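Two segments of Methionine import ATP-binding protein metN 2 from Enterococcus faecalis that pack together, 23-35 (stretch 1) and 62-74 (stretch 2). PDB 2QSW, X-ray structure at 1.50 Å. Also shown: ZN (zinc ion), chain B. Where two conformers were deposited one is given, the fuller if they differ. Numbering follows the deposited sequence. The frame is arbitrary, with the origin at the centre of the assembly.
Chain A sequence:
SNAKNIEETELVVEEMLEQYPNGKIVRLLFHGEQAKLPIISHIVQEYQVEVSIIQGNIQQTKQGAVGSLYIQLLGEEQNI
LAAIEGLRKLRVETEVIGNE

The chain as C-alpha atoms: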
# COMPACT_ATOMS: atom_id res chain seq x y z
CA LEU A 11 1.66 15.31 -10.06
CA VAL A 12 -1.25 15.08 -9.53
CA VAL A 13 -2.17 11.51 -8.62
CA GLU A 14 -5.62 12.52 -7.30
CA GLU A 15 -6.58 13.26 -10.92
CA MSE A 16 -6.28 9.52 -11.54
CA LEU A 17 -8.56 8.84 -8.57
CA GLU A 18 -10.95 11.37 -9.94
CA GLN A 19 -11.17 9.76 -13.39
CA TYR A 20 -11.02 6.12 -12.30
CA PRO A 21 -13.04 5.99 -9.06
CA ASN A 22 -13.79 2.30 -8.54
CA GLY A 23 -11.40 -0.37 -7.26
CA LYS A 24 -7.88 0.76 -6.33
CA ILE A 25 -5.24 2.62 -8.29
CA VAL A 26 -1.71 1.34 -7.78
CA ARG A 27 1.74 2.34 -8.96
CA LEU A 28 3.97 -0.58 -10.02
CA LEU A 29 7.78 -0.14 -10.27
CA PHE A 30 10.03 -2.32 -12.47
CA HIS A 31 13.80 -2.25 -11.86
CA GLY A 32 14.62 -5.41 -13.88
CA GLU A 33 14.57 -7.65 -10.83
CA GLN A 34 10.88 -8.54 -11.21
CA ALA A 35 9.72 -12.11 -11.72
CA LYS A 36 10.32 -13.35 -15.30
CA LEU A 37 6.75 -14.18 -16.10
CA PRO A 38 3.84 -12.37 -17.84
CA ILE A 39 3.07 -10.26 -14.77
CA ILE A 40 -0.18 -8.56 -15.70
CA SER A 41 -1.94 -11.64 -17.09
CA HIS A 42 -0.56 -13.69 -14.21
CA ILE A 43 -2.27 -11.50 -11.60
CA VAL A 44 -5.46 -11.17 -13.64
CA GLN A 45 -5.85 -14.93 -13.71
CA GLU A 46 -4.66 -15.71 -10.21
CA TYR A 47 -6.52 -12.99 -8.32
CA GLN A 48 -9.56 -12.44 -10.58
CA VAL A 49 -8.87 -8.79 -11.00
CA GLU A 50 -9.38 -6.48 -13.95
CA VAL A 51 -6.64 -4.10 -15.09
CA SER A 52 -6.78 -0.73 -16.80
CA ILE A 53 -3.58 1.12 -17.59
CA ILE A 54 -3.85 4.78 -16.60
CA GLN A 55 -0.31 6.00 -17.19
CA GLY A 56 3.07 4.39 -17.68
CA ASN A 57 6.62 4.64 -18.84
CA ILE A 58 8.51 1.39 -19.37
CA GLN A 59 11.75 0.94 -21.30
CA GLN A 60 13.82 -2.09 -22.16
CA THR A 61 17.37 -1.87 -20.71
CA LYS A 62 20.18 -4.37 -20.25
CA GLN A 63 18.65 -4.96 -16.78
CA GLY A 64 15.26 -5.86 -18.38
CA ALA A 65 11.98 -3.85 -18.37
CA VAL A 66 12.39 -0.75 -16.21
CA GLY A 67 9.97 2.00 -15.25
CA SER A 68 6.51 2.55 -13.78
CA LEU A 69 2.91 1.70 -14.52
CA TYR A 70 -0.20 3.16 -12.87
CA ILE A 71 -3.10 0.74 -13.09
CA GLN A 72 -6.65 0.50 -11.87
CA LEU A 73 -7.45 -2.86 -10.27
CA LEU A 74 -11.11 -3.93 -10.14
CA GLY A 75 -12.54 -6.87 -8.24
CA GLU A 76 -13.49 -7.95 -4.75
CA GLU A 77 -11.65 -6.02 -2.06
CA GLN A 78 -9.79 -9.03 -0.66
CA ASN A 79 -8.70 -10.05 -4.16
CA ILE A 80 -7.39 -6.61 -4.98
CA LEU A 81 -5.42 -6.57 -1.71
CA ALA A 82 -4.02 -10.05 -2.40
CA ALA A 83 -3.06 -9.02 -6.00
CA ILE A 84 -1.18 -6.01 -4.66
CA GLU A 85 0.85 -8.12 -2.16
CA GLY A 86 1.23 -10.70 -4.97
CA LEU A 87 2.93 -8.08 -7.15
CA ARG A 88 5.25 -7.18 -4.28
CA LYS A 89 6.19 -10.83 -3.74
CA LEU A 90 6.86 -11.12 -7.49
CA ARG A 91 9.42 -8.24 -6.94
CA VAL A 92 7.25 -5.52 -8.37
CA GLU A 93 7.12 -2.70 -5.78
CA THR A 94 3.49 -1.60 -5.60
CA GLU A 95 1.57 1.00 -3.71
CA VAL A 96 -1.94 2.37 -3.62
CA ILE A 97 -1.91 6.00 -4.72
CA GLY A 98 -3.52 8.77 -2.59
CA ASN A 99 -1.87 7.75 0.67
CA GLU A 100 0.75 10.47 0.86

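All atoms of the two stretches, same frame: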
# COMPACT_ATOMS: atom_id res chain seq x y z
N GLY A 23 -12.59 0.45 -7.51
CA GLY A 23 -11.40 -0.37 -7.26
C GLY A 23 -10.30 0.42 -6.58
O GLY A 23 -10.57 1.32 -5.75
N LYS A 24 -9.05 0.08 -6.89
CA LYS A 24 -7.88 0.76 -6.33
C LYS A 24 -6.95 1.10 -7.45
O LYS A 24 -6.84 0.31 -8.43
CB LYS A 24 -7.14 -0.17 -5.35
CG LYS A 24 -7.92 -0.55 -4.11
CD LYS A 24 -8.21 0.70 -3.31
CE LYS A 24 -8.33 0.48 -1.85
NZ LYS A 24 -8.35 1.82 -1.17
N ILE A 25 -6.27 2.23 -7.34
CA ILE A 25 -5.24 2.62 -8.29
C ILE A 25 -3.88 2.44 -7.64
O ILE A 25 -3.64 2.94 -6.54
CB ILE A 25 -5.43 4.03 -8.81
CG1 ILE A 25 -6.83 4.15 -9.45
CG2 ILE A 25 -4.32 4.32 -9.80
CD1 ILE A 25 -7.18 5.55 -9.81
N VAL A 26 -3.01 1.71 -8.32
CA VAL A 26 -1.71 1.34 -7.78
C VAL A 26 -0.61 1.75 -8.74
O VAL A 26 -0.81 1.72 -9.97
CB VAL A 26 -1.59 -0.17 -7.43
CG1 VAL A 26 -2.42 -0.55 -6.20
CG2 VAL A 26 -1.98 -1.06 -8.61
N ARG A 27 0.54 2.09 -8.19
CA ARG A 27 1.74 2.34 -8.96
C ARG A 27 2.66 1.14 -8.80
O ARG A 27 2.94 0.75 -7.68
CB ARG A 27 2.43 3.62 -8.48
CG ARG A 27 3.72 3.96 -9.23
CD ARG A 27 4.45 5.10 -8.54
NE ARG A 27 4.99 4.59 -7.27
CZ ARG A 27 5.08 5.25 -6.12
NH1 ARG A 27 4.72 6.53 -5.98
NH2 ARG A 27 5.59 4.62 -5.06
N LEU A 28 3.09 0.57 -9.93
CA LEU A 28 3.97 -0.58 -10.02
C LEU A 28 5.31 -0.04 -10.50
O LEU A 28 5.35 0.68 -11.50
CB LEU A 28 3.46 -1.61 -11.05
CG LEU A 28 2.31 -2.58 -10.67
CD1 LEU A 28 0.99 -1.85 -10.33
CD2 LEU A 28 2.09 -3.57 -11.82
N LEU A 29 6.40 -0.47 -9.84
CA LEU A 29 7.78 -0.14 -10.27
C LEU A 29 8.52 -1.37 -10.73
O LEU A 29 8.39 -2.46 -10.11
CB LEU A 29 8.57 0.48 -9.09
CG LEU A 29 7.99 1.75 -8.51
CD1 LEU A 29 8.88 2.31 -7.34
CD2 LEU A 29 7.69 2.79 -9.60
N PHE A 30 9.27 -1.23 -11.84
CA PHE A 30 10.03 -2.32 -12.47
C PHE A 30 11.46 -1.85 -12.51
O PHE A 30 11.74 -0.78 -13.04
CB PHE A 30 9.53 -2.59 -13.90
CG PHE A 30 8.08 -3.02 -13.94
CD1 PHE A 30 7.73 -4.35 -13.78
CD2 PHE A 30 7.09 -2.08 -14.03
CE1 PHE A 30 6.39 -4.76 -13.78
CE2 PHE A 30 5.74 -2.49 -14.06
CZ PHE A 30 5.40 -3.79 -13.93
N HIS A 31 12.36 -2.59 -11.86
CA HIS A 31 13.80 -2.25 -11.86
C HIS A 31 14.62 -3.32 -12.59
O HIS A 31 15.85 -3.23 -12.61
CB HIS A 31 14.32 -2.11 -10.43
CG HIS A 31 13.56 -1.14 -9.59
ND1 HIS A 31 12.48 -1.50 -8.76
CD2 HIS A 31 13.74 0.19 -9.43
CE1 HIS A 31 12.05 -0.41 -8.15
NE2 HIS A 31 12.78 0.63 -8.55
N GLY A 32 13.97 -4.30 -13.18
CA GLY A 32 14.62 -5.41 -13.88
C GLY A 32 14.80 -6.64 -13.04
O GLY A 32 15.20 -7.69 -13.57
N GLU A 33 14.51 -6.52 -11.73
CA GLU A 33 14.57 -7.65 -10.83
C GLU A 33 13.26 -8.44 -10.71
O GLU A 33 13.23 -9.52 -10.10
CB GLU A 33 15.06 -7.23 -9.44
CG GLU A 33 14.01 -6.74 -8.45
CD GLU A 33 13.36 -5.37 -8.72
OE1 GLU A 33 13.32 -4.87 -9.88
OE2 GLU A 33 12.79 -4.77 -7.76
N GLN A 34 12.20 -7.90 -11.30
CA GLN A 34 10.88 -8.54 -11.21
C GLN A 34 10.87 -9.96 -11.77
O GLN A 34 11.68 -10.33 -12.63
CB GLN A 34 9.82 -7.70 -11.92
CG GLN A 34 10.08 -7.57 -13.42
CD GLN A 34 10.89 -6.29 -13.81
OE1 GLN A 34 11.49 -5.64 -12.97
NE2 GLN A 34 10.88 -5.96 -15.12
N ALA A 35 9.92 -10.75 -11.28
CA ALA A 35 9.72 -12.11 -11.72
C ALA A 35 9.65 -12.17 -13.25
O ALA A 35 9.00 -11.31 -13.89
CB ALA A 35 8.43 -12.70 -11.10
N LYS A 62 19.42 -3.13 -20.43
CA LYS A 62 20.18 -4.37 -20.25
C LYS A 62 19.73 -5.13 -18.99
O LYS A 62 19.81 -6.36 -18.93
CB LYS A 62 21.68 -4.11 -20.29
CG LYS A 62 22.11 -3.68 -21.71
CD LYS A 62 23.59 -3.36 -21.85
CE LYS A 62 23.90 -2.91 -23.29
NZ LYS A 62 25.33 -2.51 -23.48
N GLN A 63 19.17 -4.39 -18.03
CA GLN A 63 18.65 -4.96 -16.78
C GLN A 63 17.28 -5.61 -16.96
O GLN A 63 16.82 -6.32 -16.07
CB GLN A 63 18.51 -3.88 -15.71
CG GLN A 63 19.72 -2.95 -15.58
CD GLN A 63 19.50 -1.57 -16.19
OE1 GLN A 63 20.40 -0.99 -16.81
NE2 GLN A 63 18.31 -1.04 -16.02
N GLY A 64 16.63 -5.35 -18.11
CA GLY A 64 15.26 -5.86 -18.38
C GLY A 64 14.27 -4.68 -18.48
O GLY A 64 14.68 -3.56 -18.77
N ALA A 65 12.97 -4.93 -18.28
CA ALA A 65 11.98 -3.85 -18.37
C ALA A 65 12.08 -3.00 -17.12
O ALA A 65 12.09 -3.53 -16.01
CB ALA A 65 10.53 -4.37 -18.51
N VAL A 66 12.25 -1.70 -17.32
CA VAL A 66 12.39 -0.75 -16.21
C VAL A 66 11.43 0.43 -16.36
O VAL A 66 11.23 0.96 -17.46
CB VAL A 66 13.85 -0.23 -16.15
CG1 VAL A 66 13.97 0.90 -15.16
CG2 VAL A 66 14.84 -1.33 -15.84
N GLY A 67 10.84 0.87 -15.26
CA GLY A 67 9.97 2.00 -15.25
C GLY A 67 8.79 1.86 -14.30
O GLY A 67 8.89 1.16 -13.30
N SER A 68 7.68 2.53 -14.64
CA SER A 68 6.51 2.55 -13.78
C SER A 68 5.24 2.40 -14.61
O SER A 68 5.18 2.76 -15.79
CB SER A 68 6.45 3.84 -13.02
OG SER A 68 6.40 4.94 -13.88
N LEU A 69 4.22 1.87 -13.94
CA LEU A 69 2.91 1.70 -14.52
C LEU A 69 1.89 2.03 -13.44
O LEU A 69 2.00 1.51 -12.34
CB LEU A 69 2.76 0.24 -14.94
CG LEU A 69 1.66 -0.16 -15.89
CD1 LEU A 69 1.78 0.53 -17.26
CD2 LEU A 69 1.71 -1.69 -16.00
N TYR A 70 0.93 2.89 -13.76
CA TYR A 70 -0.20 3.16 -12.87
C TYR A 70 -1.42 2.42 -13.46
O TYR A 70 -1.78 2.59 -14.64
CB TYR A 70 -0.50 4.64 -12.82
CG TYR A 70 0.55 5.47 -12.15
CD1 TYR A 70 0.38 5.89 -10.84
CD2 TYR A 70 1.70 5.86 -12.83
CE1 TYR A 70 1.34 6.66 -10.21
CE2 TYR A 70 2.66 6.66 -12.22
CZ TYR A 70 2.46 7.05 -10.91
OH TYR A 70 3.40 7.83 -10.30
N ILE A 71 -2.00 1.55 -12.67
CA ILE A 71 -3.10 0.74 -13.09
C ILE A 71 -4.26 0.80 -12.13
O ILE A 71 -4.07 0.98 -10.91
CB ILE A 71 -2.69 -0.74 -13.27
CG1 ILE A 71 -2.29 -1.46 -12.00
CG2 ILE A 71 -1.62 -0.90 -14.34
CD1 ILE A 71 -2.09 -2.97 -12.24
N GLN A 72 -5.45 0.71 -12.67
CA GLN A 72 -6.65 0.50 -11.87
C GLN A 72 -6.93 -1.00 -11.77
O GLN A 72 -7.03 -1.68 -12.78
CB GLN A 72 -7.86 1.22 -12.45
CG GLN A 72 -9.12 1.03 -11.65
CD GLN A 72 -10.34 1.57 -12.38
OE1 GLN A 72 -10.47 1.36 -13.60
NE2 GLN A 72 -11.26 2.23 -11.65
N LEU A 73 -7.01 -1.51 -10.54
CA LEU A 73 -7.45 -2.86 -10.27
C LEU A 73 -8.91 -2.86 -9.88
O LEU A 73 -9.28 -2.12 -8.97
CB LEU A 73 -6.65 -3.50 -9.14
CG LEU A 73 -5.15 -3.68 -9.40
CD1 LEU A 73 -4.40 -4.15 -8.15
CD2 LEU A 73 -4.96 -4.69 -10.52
N LEU A 74 -9.72 -3.71 -10.52
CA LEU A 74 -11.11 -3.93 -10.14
C LEU A 74 -11.32 -5.36 -9.71
O LEU A 74 -10.71 -6.29 -10.23
CB LEU A 74 -12.05 -3.63 -11.30
CG LEU A 74 -12.01 -2.21 -11.82
CD1 LEU A 74 -12.87 -2.16 -13.07
CD2 LEU A 74 -12.53 -1.18 -10.83
ZN ZN B . 11.74 -3.22 -8.28
O HOH W 1 3.34 8.64 -7.82
O HOH W 2 10.45 -4.11 -9.72

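The apolar centre lies on the sheet face that carries Val-26, Leu-28, Phe-30, Leu-69, Ile-71 and Leu-73. Val-26 CG2 packs 3.4 Å from Ile-71 CG1 and 4.0 Å from Leu-73 CD1. Leu-28 CD1 reaches the same Ile-71 CG1 at 3.7 Å, so the three side chains meet in one compact cluster. Phe-30 CE2 lies 4.1 Å from Leu-69 CB, which meets the ring at its edge.

The backbones hold these side chains in register. The strands run antiparallel, and Lys-24, Val-26, Leu-28 and Phe-30 each pair through two hydrogen bonds with Leu-73, Ile-71, Leu-69 and Gly-67. Leu-28 N to Leu-69 O is 2.8 Å, with a nearly straight angle of 171°.

On the other face, Arg-27 lies across Tyr-70. Its CG stands 3.9 Å from the centroid of the Tyr-70 ring, over the face. Water 1 joins their ends, 3.1 Å from Arg-27 NH1 and 2.6 Å from Tyr-70 OH.

Beyond the strand pairing, Gln-34 NE2 donates to Ala-65 O at 2.9 Å. Gln-34 OE1 accepts from Gly-32 N at 2.8 Å, so one side-chain amide braces its own turn and also reaches across to the other stretch. A CB on Gly-32 would clash with Gln-63 O. At the edge, His-31 ND1 and Glu-33 OE2 each bind ZN at 1.9 Å.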